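Long-range contacts in putative oxidoreductase (Klebsiella pneumoniae subsp. pneumoniae MGH 78578, PDB 3E82), which probably acts as an NAD(P)-dependent oxidoreductase of the Gfo/Idh/MocA family, pairing a Rossmann-fold domain with a C-terminal alpha/beta domain, its substrate being unknown: residues W177-D186 and V326-V334; L120-S131 and P295-I306. All blocks are in the same frame, centred on the assembly; numbering follows the deposited sequence.

Contact 1: W177-D186 and V326-V334; sequences WFDLGPHLID and VMAVLEAAV
L330 pushes its two methyl groups between the rings of W177 and F178, a knob-into-hole contact between two helices of the C-terminal alpha/beta domain, helix 176-192 and helix 320-339. The hole is formed by W177, F178, G181 and P182, and each methyl makes its own CH-pi contact. CD2 of L330 sits squarely over the centre of the F178 ring, 3° off the normal, whereas CD1 lies 3.8 Å from the centroid of the five-membered ring of W177, displaced toward the rim. CD1 of L330 also presses on CD1 of I185 at 3.5 Å, tighter than usual for carbon atoms, while P182 CD lies 3.9 Å from it. G181, with no side chain, leaves this methyl close to the helix backbone.

Around this centre, CB of A333 meets the indole near NE1 and CZ2, and CG2 of V334 approaches the edges of both aromatic rings. Farther along, I185 and V329 meet tip to tip, with I185 CG2 3.8 Å from V329 CB, and V326 spreads its methyls over P182 and D186. The short segments are 9.5 Å apart at their axes and cross at 123°. Strands 197-203 and 214-220 pack on the pair, with I202, A215 and V217 against W177, and V198 and V217 against A333.

The indole is swung across to the other helix with CG anti to the backbone N (chi1 -177°), and NE1 of W177 donates to O of L330 at 3.0 Å, nearly straight and directed at a carbonyl lone pair.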
loop_
_atom_site.group_PDB
_atom_site.type_symbol
_atom_site.label_atom_id
_atom_site.label_comp_id
_atom_site.label_asym_id
_atom_site.label_seq_id
_atom_site.Cartn_x
_atom_site.Cartn_y
_atom_site.Cartn_z
ATOM N N TRP B 177 1.155 -15.204 3.202
ATOM C CA TRP B 177 -0.007 -14.985 2.340
ATOM C C TRP B 177 -1.083 -16.041 2.548
ATOM O O TRP B 177 -2.235 -15.711 2.804
ATOM C CB TRP B 177 0.415 -14.956 0.863
ATOM C CG TRP B 177 -0.714 -14.668 -0.104
ATOM C CD1 TRP B 177 -1.032 -15.381 -1.233
ATOM C CD2 TRP B 177 -1.671 -13.597 -0.029
ATOM N NE1 TRP B 177 -2.123 -14.824 -1.856
ATOM C CE2 TRP B 177 -2.536 -13.730 -1.140
ATOM C CE3 TRP B 177 -1.882 -12.541 0.868
ATOM C CZ2 TRP B 177 -3.596 -12.847 -1.377
ATOM C CZ3 TRP B 177 -2.941 -11.659 0.629
ATOM C CH2 TRP B 177 -3.782 -11.822 -0.485
ATOM N N PHE B 178 -0.704 -17.310 2.447
ATOM C CA PHE B 178 -1.653 -18.402 2.622
ATOM C C PHE B 178 -2.287 -18.480 4.001
ATOM O O PHE B 178 -3.439 -18.898 4.129
ATOM C CB PHE B 178 -0.991 -19.743 2.297
ATOM C CG PHE B 178 -1.355 -20.275 0.945
ATOM C CD1 PHE B 178 -0.967 -19.603 -0.211
ATOM C CD2 PHE B 178 -2.107 -21.439 0.827
ATOM C CE1 PHE B 178 -1.323 -20.084 -1.470
ATOM C CE2 PHE B 178 -2.471 -21.928 -0.422
ATOM C CZ PHE B 178 -2.078 -21.251 -1.573
ATOM N N ASP B 179 -1.550 -18.086 5.032
ATOM C CA ASP B 179 -2.093 -18.142 6.384
ATOM C C ASP B 179 -2.981 -16.965 6.755
ATOM O O ASP B 179 -4.089 -17.152 7.258
ATOM C CB ASP B 179 -0.972 -18.243 7.427
ATOM C CG ASP B 179 -0.151 -19.513 7.285
ATOM O OD1 ASP B 179 -0.736 -20.581 7.007
ATOM O OD2 ASP B 179 1.082 -19.438 7.466
ATOM N N LEU B 180 -2.502 -15.753 6.507
ATOM C CA LEU B 180 -3.265 -14.571 6.880
ATOM C C LEU B 180 -4.025 -13.892 5.751
ATOM O O LEU B 180 -4.958 -13.133 6.005
ATOM C CB LEU B 180 -2.328 -13.592 7.578
ATOM C CG LEU B 180 -1.715 -14.322 8.777
ATOM C CD1 LEU B 180 -0.283 -13.902 8.960
ATOM C CD2 LEU B 180 -2.546 -14.059 10.020
ATOM N N GLY B 181 -3.630 -14.160 4.512
ATOM C CA GLY B 181 -4.330 -13.584 3.378
ATOM C C GLY B 181 -5.823 -13.911 3.372
ATOM O O GLY B 181 -6.635 -13.038 3.092
ATOM N N PRO B 182 -6.222 -15.156 3.689
ATOM C CA PRO B 182 -7.640 -15.538 3.694
ATOM C C PRO B 182 -8.647 -14.630 4.401
ATOM O O PRO B 182 -9.659 -14.273 3.801
ATOM C CB PRO B 182 -7.609 -16.953 4.271
ATOM C CG PRO B 182 -6.341 -17.494 3.685
ATOM C CD PRO B 182 -5.369 -16.341 3.914
ATOM N N HIS B 183 -8.395 -14.238 5.649
ATOM C CA HIS B 183 -9.375 -13.385 6.325
ATOM C C HIS B 183 -9.393 -11.965 5.753
ATOM O O HIS B 183 -10.434 -11.307 5.733
ATOM C CB HIS B 183 -9.144 -13.350 7.842
ATOM C CG HIS B 183 -8.022 -12.459 8.273
ATOM N ND1 HIS B 183 -6.697 -12.761 8.047
ATOM C CD2 HIS B 183 -8.031 -11.267 8.917
ATOM C CE1 HIS B 183 -5.937 -11.794 8.534
ATOM N NE2 HIS B 183 -6.722 -10.875 9.068
ATOM N N LEU B 184 -8.238 -11.510 5.280
ATOM C CA LEU B 184 -8.117 -10.185 4.674
ATOM C C LEU B 184 -8.963 -10.168 3.398
ATOM O O LEU B 184 -9.709 -9.219 3.135
ATOM C CB LEU B 184 -6.645 -9.910 4.335
ATOM C CG LEU B 184 -5.841 -8.942 5.214
ATOM C CD1 LEU B 184 -6.252 -9.053 6.663
ATOM C CD2 LEU B 184 -4.353 -9.201 5.034
ATOM N N ILE B 185 -8.836 -11.230 2.606
ATOM C CA ILE B 185 -9.589 -11.352 1.360
ATOM C C ILE B 185 -11.087 -11.501 1.620
ATOM O O ILE B 185 -11.902 -10.780 1.047
ATOM C CB ILE B 185 -9.136 -12.581 0.546
ATOM C CG1 ILE B 185 -7.675 -12.427 0.130
ATOM C CG2 ILE B 185 -10.034 -12.753 -0.683
ATOM C CD1 ILE B 185 -7.053 -13.736 -0.322
ATOM N N ASP B 186 -11.443 -12.438 2.491
ATOM C CA ASP B 186 -12.846 -12.701 2.797
ATOM C C ASP B 186 -13.612 -11.438 3.183
ATOM O O ASP B 186 -14.720 -11.225 2.705
ATOM C CB ASP B 186 -12.965 -13.746 3.918
ATOM C CG ASP B 186 -14.392 -14.181 4.154
ATOM O OD1 ASP B 186 -15.038 -14.636 3.188
ATOM O OD2 ASP B 186 -14.868 -14.072 5.303
ATOM N N VAL B 326 -12.440 -16.996 -2.115
ATOM C CA VAL B 326 -11.230 -16.590 -1.396
ATOM C C VAL B 326 -10.040 -17.348 -1.980
ATOM O O VAL B 326 -8.983 -16.773 -2.235
ATOM C CB VAL B 326 -11.341 -16.915 0.108
ATOM C CG1 VAL B 326 -9.969 -16.777 0.788
ATOM C CG2 VAL B 326 -12.359 -15.992 0.758
HETATM N N MSE B 327 -10.226 -18.649 -2.202
HETATM C CA MSE B 327 -9.157 -19.472 -2.755
HETATM C C MSE B 327 -8.756 -18.952 -4.131
HETATM O O MSE B 327 -7.577 -18.914 -4.465
HETATM C CB MSE B 327 -9.602 -20.940 -2.858
HETATM C CG MSE B 327 -9.723 -21.654 -1.517
HETATM SE SE MSE B 327 -10.159 -23.549 -1.751
HETATM C CE MSE B 327 -8.662 -24.035 -2.892
ATOM N N ALA B 328 -9.741 -18.535 -4.917
ATOM C CA ALA B 328 -9.472 -18.024 -6.256
ATOM C C ALA B 328 -8.586 -16.782 -6.201
ATOM O O ALA B 328 -7.616 -16.661 -6.956
ATOM C CB ALA B 328 -10.775 -17.706 -6.959
ATOM N N VAL B 329 -8.917 -15.866 -5.298
ATOM C CA VAL B 329 -8.139 -14.635 -5.139
ATOM C C VAL B 329 -6.750 -14.976 -4.606
ATOM O O VAL B 329 -5.736 -14.456 -5.073
ATOM C CB VAL B 329 -8.835 -13.669 -4.145
ATOM C CG1 VAL B 329 -7.946 -12.457 -3.880
ATOM C CG2 VAL B 329 -10.194 -13.243 -4.708
ATOM N N LEU B 330 -6.721 -15.859 -3.620
ATOM C CA LEU B 330 -5.475 -16.284 -3.011
ATOM C C LEU B 330 -4.511 -16.793 -4.086
ATOM O O LEU B 330 -3.363 -16.358 -4.157
ATOM C CB LEU B 330 -5.761 -17.389 -1.987
ATOM C CG LEU B 330 -4.724 -17.571 -0.883
ATOM C CD1 LEU B 330 -4.797 -16.382 0.069
ATOM C CD2 LEU B 330 -4.995 -18.888 -0.129
ATOM N N GLU B 331 -4.987 -17.703 -4.930
ATOM C CA GLU B 331 -4.159 -18.266 -5.989
ATOM C C GLU B 331 -3.833 -17.257 -7.082
ATOM O O GLU B 331 -2.721 -17.239 -7.597
ATOM C CB GLU B 331 -4.849 -19.495 -6.587
ATOM C CG GLU B 331 -5.158 -20.551 -5.523
ATOM C CD GLU B 331 -5.645 -21.860 -6.106
ATOM O OE1 GLU B 331 -5.936 -21.899 -7.320
ATOM O OE2 GLU B 331 -5.740 -22.844 -5.336
ATOM N N ALA B 332 -4.803 -16.423 -7.437
ATOM C CA ALA B 332 -4.576 -15.412 -8.460
ATOM C C ALA B 332 -3.423 -14.491 -8.035
ATOM O O ALA B 332 -2.589 -14.115 -8.860
ATOM C CB ALA B 332 -5.843 -14.599 -8.688
ATOM N N ALA B 333 -3.370 -14.141 -6.753
ATOM C CA ALA B 333 -2.306 -13.266 -6.250
ATOM C C ALA B 333 -0.948 -13.934 -6.416
ATOM O O ALA B 333 0.040 -13.279 -6.754
ATOM C CB ALA B 333 -2.536 -12.926 -4.772
ATOM N N VAL B 334 -0.902 -15.239 -6.169
ATOM C CA VAL B 334 0.345 -15.980 -6.292
ATOM C C VAL B 334 0.769 -16.070 -7.757
ATOM O O VAL B 334 1.952 -15.956 -8.069
ATOM C CB VAL B 334 0.218 -17.406 -5.682
ATOM C CG1 VAL B 334 1.488 -18.214 -5.965
ATOM C CG2 VAL B 334 0.000 -17.301 -4.171
#

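Contact 2: L120-S131 and P295-I306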
loop_
_atom_site.group_PDB
_atom_site.type_symbol
_atom_site.label_atom_id
_atom_site.label_comp_id
_atom_site.label_asym_id
_atom_site.label_seq_id
_atom_site.Cartn_x
_atom_site.Cartn_y
_atom_site.Cartn_z
ATOM N N LEU B 120 -25.441 -29.345 4.795
ATOM C CA LEU B 120 -24.752 -28.061 4.867
ATOM C C LEU B 120 -23.246 -28.268 4.959
ATOM O O LEU B 120 -22.764 -29.102 5.732
ATOM C CB LEU B 120 -25.204 -27.247 6.090
ATOM C CG LEU B 120 -24.517 -25.873 6.284
ATOM C CD1 LEU B 120 -25.473 -24.911 6.972
ATOM C CD2 LEU B 120 -23.214 -26.022 7.097
ATOM N N LEU B 121 -22.514 -27.506 4.160
ATOM C CA LEU B 121 -21.050 -27.545 4.166
ATOM C C LEU B 121 -20.612 -26.099 4.315
ATOM O O LEU B 121 -21.125 -25.226 3.617
ATOM C CB LEU B 121 -20.504 -28.094 2.846
ATOM C CG LEU B 121 -18.998 -27.898 2.588
ATOM C CD1 LEU B 121 -18.172 -28.602 3.643
ATOM C CD2 LEU B 121 -18.657 -28.430 1.211
ATOM N N SER B 122 -19.679 -25.841 5.220
ATOM C CA SER B 122 -19.195 -24.476 5.415
ATOM C C SER B 122 -17.708 -24.484 5.753
ATOM O O SER B 122 -17.136 -25.540 6.021
ATOM C CB SER B 122 -19.993 -23.799 6.533
ATOM O OG SER B 122 -19.681 -22.421 6.605
ATOM N N VAL B 123 -17.084 -23.310 5.718
ATOM C CA VAL B 123 -15.666 -23.181 6.026
ATOM C C VAL B 123 -15.554 -22.128 7.127
ATOM O O VAL B 123 -16.285 -21.138 7.115
ATOM C CB VAL B 123 -14.858 -22.742 4.780
ATOM C CG1 VAL B 123 -13.382 -22.601 5.138
ATOM C CG2 VAL B 123 -15.043 -23.763 3.658
ATOM N N PHE B 124 -14.631 -22.342 8.061
ATOM C CA PHE B 124 -14.463 -21.453 9.206
ATOM C C PHE B 124 -13.862 -20.075 8.921
ATOM O O PHE B 124 -12.760 -19.767 9.371
ATOM C CB PHE B 124 -13.644 -22.177 10.295
ATOM C CG PHE B 124 -13.733 -21.548 11.674
ATOM C CD1 PHE B 124 -14.971 -21.329 12.290
ATOM C CD2 PHE B 124 -12.576 -21.227 12.377
ATOM C CE1 PHE B 124 -15.045 -20.795 13.593
ATOM C CE2 PHE B 124 -12.640 -20.694 13.677
ATOM C CZ PHE B 124 -13.871 -20.478 14.285
ATOM N N HIS B 125 -14.579 -19.257 8.157
ATOM C CA HIS B 125 -14.139 -17.886 7.890
ATOM C C HIS B 125 -14.780 -17.157 9.061
ATOM O O HIS B 125 -15.896 -16.645 8.980
ATOM C CB HIS B 125 -14.683 -17.398 6.554
ATOM C CG HIS B 125 -13.902 -17.897 5.379
ATOM N ND1 HIS B 125 -12.567 -17.601 5.197
ATOM C CD2 HIS B 125 -14.267 -18.649 4.314
ATOM C CE1 HIS B 125 -12.144 -18.146 4.070
ATOM N NE2 HIS B 125 -13.157 -18.787 3.514
ATOM N N ASN B 126 -14.041 -17.149 10.159
ATOM C CA ASN B 126 -14.495 -16.607 11.426
ATOM C C ASN B 126 -14.155 -15.156 11.724
ATOM O O ASN B 126 -14.301 -14.722 12.866
ATOM C CB ASN B 126 -13.918 -17.483 12.540
ATOM C CG ASN B 126 -12.409 -17.342 12.666
ATOM O OD1 ASN B 126 -11.695 -17.262 11.663
ATOM N ND2 ASN B 126 -11.917 -17.317 13.895
ATOM N N ARG B 127 -13.729 -14.394 10.725
ATOM C CA ARG B 127 -13.339 -13.014 10.995
ATOM C C ARG B 127 -14.346 -11.954 10.545
ATOM O O ARG B 127 -14.057 -10.755 10.590
ATOM C CB ARG B 127 -11.965 -12.744 10.365
ATOM C CG ARG B 127 -10.912 -13.842 10.624
ATOM C CD ARG B 127 -10.591 -14.023 12.109
ATOM N NE ARG B 127 -10.035 -12.810 12.705
ATOM C CZ ARG B 127 -8.756 -12.442 12.625
ATOM N NH1 ARG B 127 -7.878 -13.201 11.980
ATOM N NH2 ARG B 127 -8.360 -11.297 13.171
ATOM N N ARG B 128 -15.532 -12.395 10.138
ATOM C CA ARG B 128 -16.581 -11.487 9.677
ATOM C C ARG B 128 -17.276 -10.765 10.825
ATOM O O ARG B 128 -18.104 -9.880 10.599
ATOM C CB ARG B 128 -17.626 -12.265 8.875
ATOM C CG ARG B 128 -17.049 -12.991 7.672
ATOM C CD ARG B 128 -18.114 -13.785 6.930
ATOM N NE ARG B 128 -17.556 -14.359 5.713
ATOM C CZ ARG B 128 -18.273 -14.864 4.714
ATOM N NH1 ARG B 128 -19.604 -14.878 4.770
ATOM N NH2 ARG B 128 -17.653 -15.354 3.646
ATOM N N TRP B 129 -16.941 -11.138 12.054
ATOM C CA TRP B 129 -17.559 -10.516 13.217
ATOM C C TRP B 129 -16.552 -9.860 14.154
ATOM O O TRP B 129 -16.822 -9.677 15.336
ATOM C CB TRP B 129 -18.388 -11.569 13.953
ATOM C CG TRP B 129 -19.426 -12.136 13.040
ATOM C CD1 TRP B 129 -20.664 -11.615 12.778
ATOM C CD2 TRP B 129 -19.284 -13.278 12.188
ATOM N NE1 TRP B 129 -21.299 -12.364 11.816
ATOM C CE2 TRP B 129 -20.475 -13.390 11.435
ATOM C CE3 TRP B 129 -18.264 -14.216 11.986
ATOM C CZ2 TRP B 129 -20.675 -14.403 10.492
ATOM C CZ3 TRP B 129 -18.465 -15.228 11.044
ATOM C CH2 TRP B 129 -19.663 -15.310 10.310
ATOM N N ASP B 130 -15.388 -9.517 13.610
ATOM C CA ASP B 130 -14.330 -8.863 14.368
ATOM C C ASP B 130 -14.682 -7.396 14.618
ATOM O O ASP B 130 -15.281 -6.740 13.767
ATOM C CB ASP B 130 -13.008 -8.948 13.603
ATOM C CG ASP B 130 -12.362 -10.324 13.697
ATOM O OD1 ASP B 130 -13.027 -11.262 14.181
ATOM O OD2 ASP B 130 -11.193 -10.465 13.287
ATOM N N SER B 131 -14.299 -6.893 15.789
ATOM C CA SER B 131 -14.577 -5.513 16.163
ATOM C C SER B 131 -14.070 -4.520 15.110
ATOM O O SER B 131 -14.814 -3.632 14.692
ATOM C CB SER B 131 -13.961 -5.197 17.537
ATOM O OG SER B 131 -12.552 -5.362 17.536
ATOM N N PRO B 295 -17.726 -1.224 17.522
ATOM C CA PRO B 295 -18.666 -2.246 17.988
ATOM C C PRO B 295 -17.951 -3.483 18.523
ATOM O O PRO B 295 -16.828 -3.802 18.108
ATOM C CB PRO B 295 -19.509 -2.532 16.747
ATOM C CG PRO B 295 -18.551 -2.256 15.621
ATOM C CD PRO B 295 -17.859 -1.002 16.072
ATOM N N GLN B 296 -18.597 -4.161 19.463
ATOM C CA GLN B 296 -18.031 -5.360 20.060
ATOM C C GLN B 296 -17.937 -6.424 18.982
ATOM O O GLN B 296 -18.795 -6.500 18.103
ATOM C CB GLN B 296 -18.927 -5.878 21.192
ATOM C CG GLN B 296 -18.322 -7.049 21.979
ATOM C CD GLN B 296 -19.332 -8.162 22.284
ATOM O OE1 GLN B 296 -20.500 -7.899 22.563
ATOM N NE2 GLN B 296 -18.871 -9.409 22.245
ATOM N N GLY B 297 -16.890 -7.235 19.042
ATOM C CA GLY B 297 -16.743 -8.305 18.070
ATOM C C GLY B 297 -17.141 -9.623 18.713
ATOM O O GLY B 297 -17.045 -9.763 19.931
ATOM N N ASP B 298 -17.609 -10.584 17.918
ATOM C CA ASP B 298 -17.979 -11.886 18.468
ATOM C C ASP B 298 -18.075 -12.991 17.423
ATOM O O ASP B 298 -19.109 -13.171 16.784
ATOM C CB ASP B 298 -19.296 -11.795 19.234
ATOM C CG ASP B 298 -19.684 -13.117 19.879
ATOM O OD1 ASP B 298 -18.790 -13.980 20.053
ATOM O OD2 ASP B 298 -20.878 -13.286 20.217
ATOM N N GLN B 299 -16.996 -13.747 17.268
ATOM C CA GLN B 299 -16.989 -14.826 16.292
ATOM C C GLN B 299 -17.940 -15.982 16.644
ATOM O O GLN B 299 -18.137 -16.890 15.841
ATOM C CB GLN B 299 -15.556 -15.343 16.079
ATOM C CG GLN B 299 -14.893 -15.965 17.283
ATOM C CD GLN B 299 -13.419 -16.243 17.024
ATOM O OE1 GLN B 299 -13.067 -17.156 16.276
ATOM N NE2 GLN B 299 -12.551 -15.435 17.629
ATOM N N ARG B 300 -18.538 -15.948 17.833
ATOM C CA ARG B 300 -19.490 -16.988 18.211
ATOM C C ARG B 300 -20.641 -16.904 17.208
ATOM O O ARG B 300 -21.417 -17.849 17.054
ATOM C CB ARG B 300 -20.028 -16.762 19.637
ATOM C CG ARG B 300 -18.999 -16.919 20.743
ATOM C CD ARG B 300 -19.528 -16.460 22.110
ATOM N NE ARG B 300 -20.794 -17.105 22.461
ATOM C CZ ARG B 300 -21.990 -16.533 22.351
ATOM N NH1 ARG B 300 -22.094 -15.286 21.901
ATOM N NH2 ARG B 300 -23.085 -17.212 22.688
ATOM N N GLN B 301 -20.753 -15.758 16.532
ATOM C CA GLN B 301 -21.804 -15.557 15.545
ATOM C C GLN B 301 -21.721 -16.621 14.455
ATOM O O GLN B 301 -22.745 -17.067 13.939
ATOM C CB GLN B 301 -21.710 -14.165 14.908
ATOM C CG GLN B 301 -22.260 -13.024 15.766
ATOM C CD GLN B 301 -23.764 -13.131 15.999
ATOM O OE1 GLN B 301 -24.538 -13.309 15.060
ATOM N NE2 GLN B 301 -24.181 -13.012 17.255
ATOM N N TYR B 302 -20.504 -17.030 14.101
ATOM C CA TYR B 302 -20.355 -18.059 13.075
ATOM C C TYR B 302 -21.160 -19.307 13.463
ATOM O O TYR B 302 -21.916 -19.838 12.660
ATOM C CB TYR B 302 -18.888 -18.460 12.903
ATOM C CG TYR B 302 -18.703 -19.563 11.884
ATOM C CD1 TYR B 302 -18.630 -19.273 10.520
ATOM C CD2 TYR B 302 -18.649 -20.912 12.276
ATOM C CE1 TYR B 302 -18.512 -20.286 9.567
ATOM C CE2 TYR B 302 -18.531 -21.937 11.324
ATOM C CZ TYR B 302 -18.467 -21.613 9.974
ATOM O OH TYR B 302 -18.381 -22.599 9.022
ATOM N N TYR B 303 -20.985 -19.771 14.695
ATOM C CA TYR B 303 -21.686 -20.962 15.160
ATOM C C TYR B 303 -23.167 -20.724 15.451
ATOM O O TYR B 303 -23.990 -21.617 15.262
ATOM C CB TYR B 303 -20.978 -21.548 16.388
ATOM C CG TYR B 303 -19.801 -22.432 16.014
ATOM C CD1 TYR B 303 -19.998 -23.608 15.293
ATOM C CD2 TYR B 303 -18.495 -22.074 16.341
ATOM C CE1 TYR B 303 -18.921 -24.411 14.903
ATOM C CE2 TYR B 303 -17.404 -22.867 15.954
ATOM C CZ TYR B 303 -17.626 -24.035 15.233
ATOM O OH TYR B 303 -16.566 -24.826 14.828
HETATM N N MSE B 304 -23.511 -19.522 15.901
HETATM C CA MSE B 304 -24.912 -19.213 16.168
HETATM C C MSE B 304 -25.670 -19.217 14.843
HETATM O O MSE B 304 -26.797 -19.708 14.758
HETATM C CB MSE B 304 -25.032 -17.850 16.843
HETATM C CG MSE B 304 -24.229 -17.746 18.117
HETATM SE SE MSE B 304 -24.435 -16.041 18.997
HETATM C CE MSE B 304 -22.732 -15.227 18.661
ATOM N N LEU B 305 -25.031 -18.688 13.803
ATOM C CA LEU B 305 -25.654 -18.641 12.483
ATOM C C LEU B 305 -25.677 -20.020 11.816
ATOM O O LEU B 305 -26.649 -20.378 11.147
ATOM C CB LEU B 305 -24.935 -17.612 11.605
ATOM C CG LEU B 305 -25.071 -16.154 12.082
ATOM C CD1 LEU B 305 -24.199 -15.243 11.229
ATOM C CD2 LEU B 305 -26.537 -15.713 11.997
ATOM N N ILE B 306 -24.616 -20.803 12.003
ATOM C CA ILE B 306 -24.578 -22.147 11.430
ATOM C C ILE B 306 -25.706 -22.934 12.108
ATOM O O ILE B 306 -26.404 -23.732 11.474
ATOM C CB ILE B 306 -23.227 -22.845 11.715
ATOM C CG1 ILE B 306 -22.142 -22.333 10.746
ATOM C CG2 ILE B 306 -23.408 -24.357 11.661
ATOM C CD1 ILE B 306 -22.279 -22.811 9.301
#
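W129, Y302 and Q299 bury the most surface in this contact, in which strand 121-123 and the loop after it pack against the start of helix 300-310. The indole of W129 lies flat against the first turn of that helix: CB of Q301 stands 3.4 Å from the centroid of its five-membered ring, a CH-pi contact almost along the normal, and R128 CB covers the opposite face. The far rim of the indole reaches Y302 CB and L305 CD1, the latter 3.7 Å from W129 CZ2.

A trans first torsion (chi1 178°) sends the phenol of Y302 out to the strand, where OH donates to OG of S122 at 2.8 Å. S122 OG is also bonded to V318 O. F124 turns its edge to one face of the Y302 ring in a T-shaped pair, planes at 90°, and I306 CG1 packs on the other face; Y303 completes the aromatic cluster.

OE1 of Q299 takes a 2.6 Å bond from ND2 of N126, which approaches from above the carbonyl plane of Q299 although the oxygen lies in the amide plane of N126. Just before the helix, D298 N donates to W129 O at 2.8 Å, and D298 OD1 accepts a capping bond from R300 N and another bond from W273 NE1.

The contact joins the edge strand of the parallel Rossmann sheet to the segment after strand 289-292 of the mixed sheet. Strand 93-96 flanks 121-123, helix 17-28 packs on Q299 and Y303, and helix 320-339 covers V123 and H125.

How the contacts relate
Both contacts are largely buried, but contact 1 stays within the C-terminal domain, whereas contact 2 brings Rossmann strand 121-123 against helix 300-310. Contact 1 is chiefly aliphatic-on-aromatic packing with one cross-helix hydrogen bond; contact 2 covers more surface and mixes aromatic packing with three hydrogen bonds. They share no helix or strand, although helices 300-310 and 320-339 follow one another in the chain. Where they meet, OD2 of D186 forms a salt bridge with NE of R128 at 2.7 Å, R128 also pairing with E322, while H183 packs on R127 and V326 on H125. Helix 176-192 thus adjoins the same loop that holds W129.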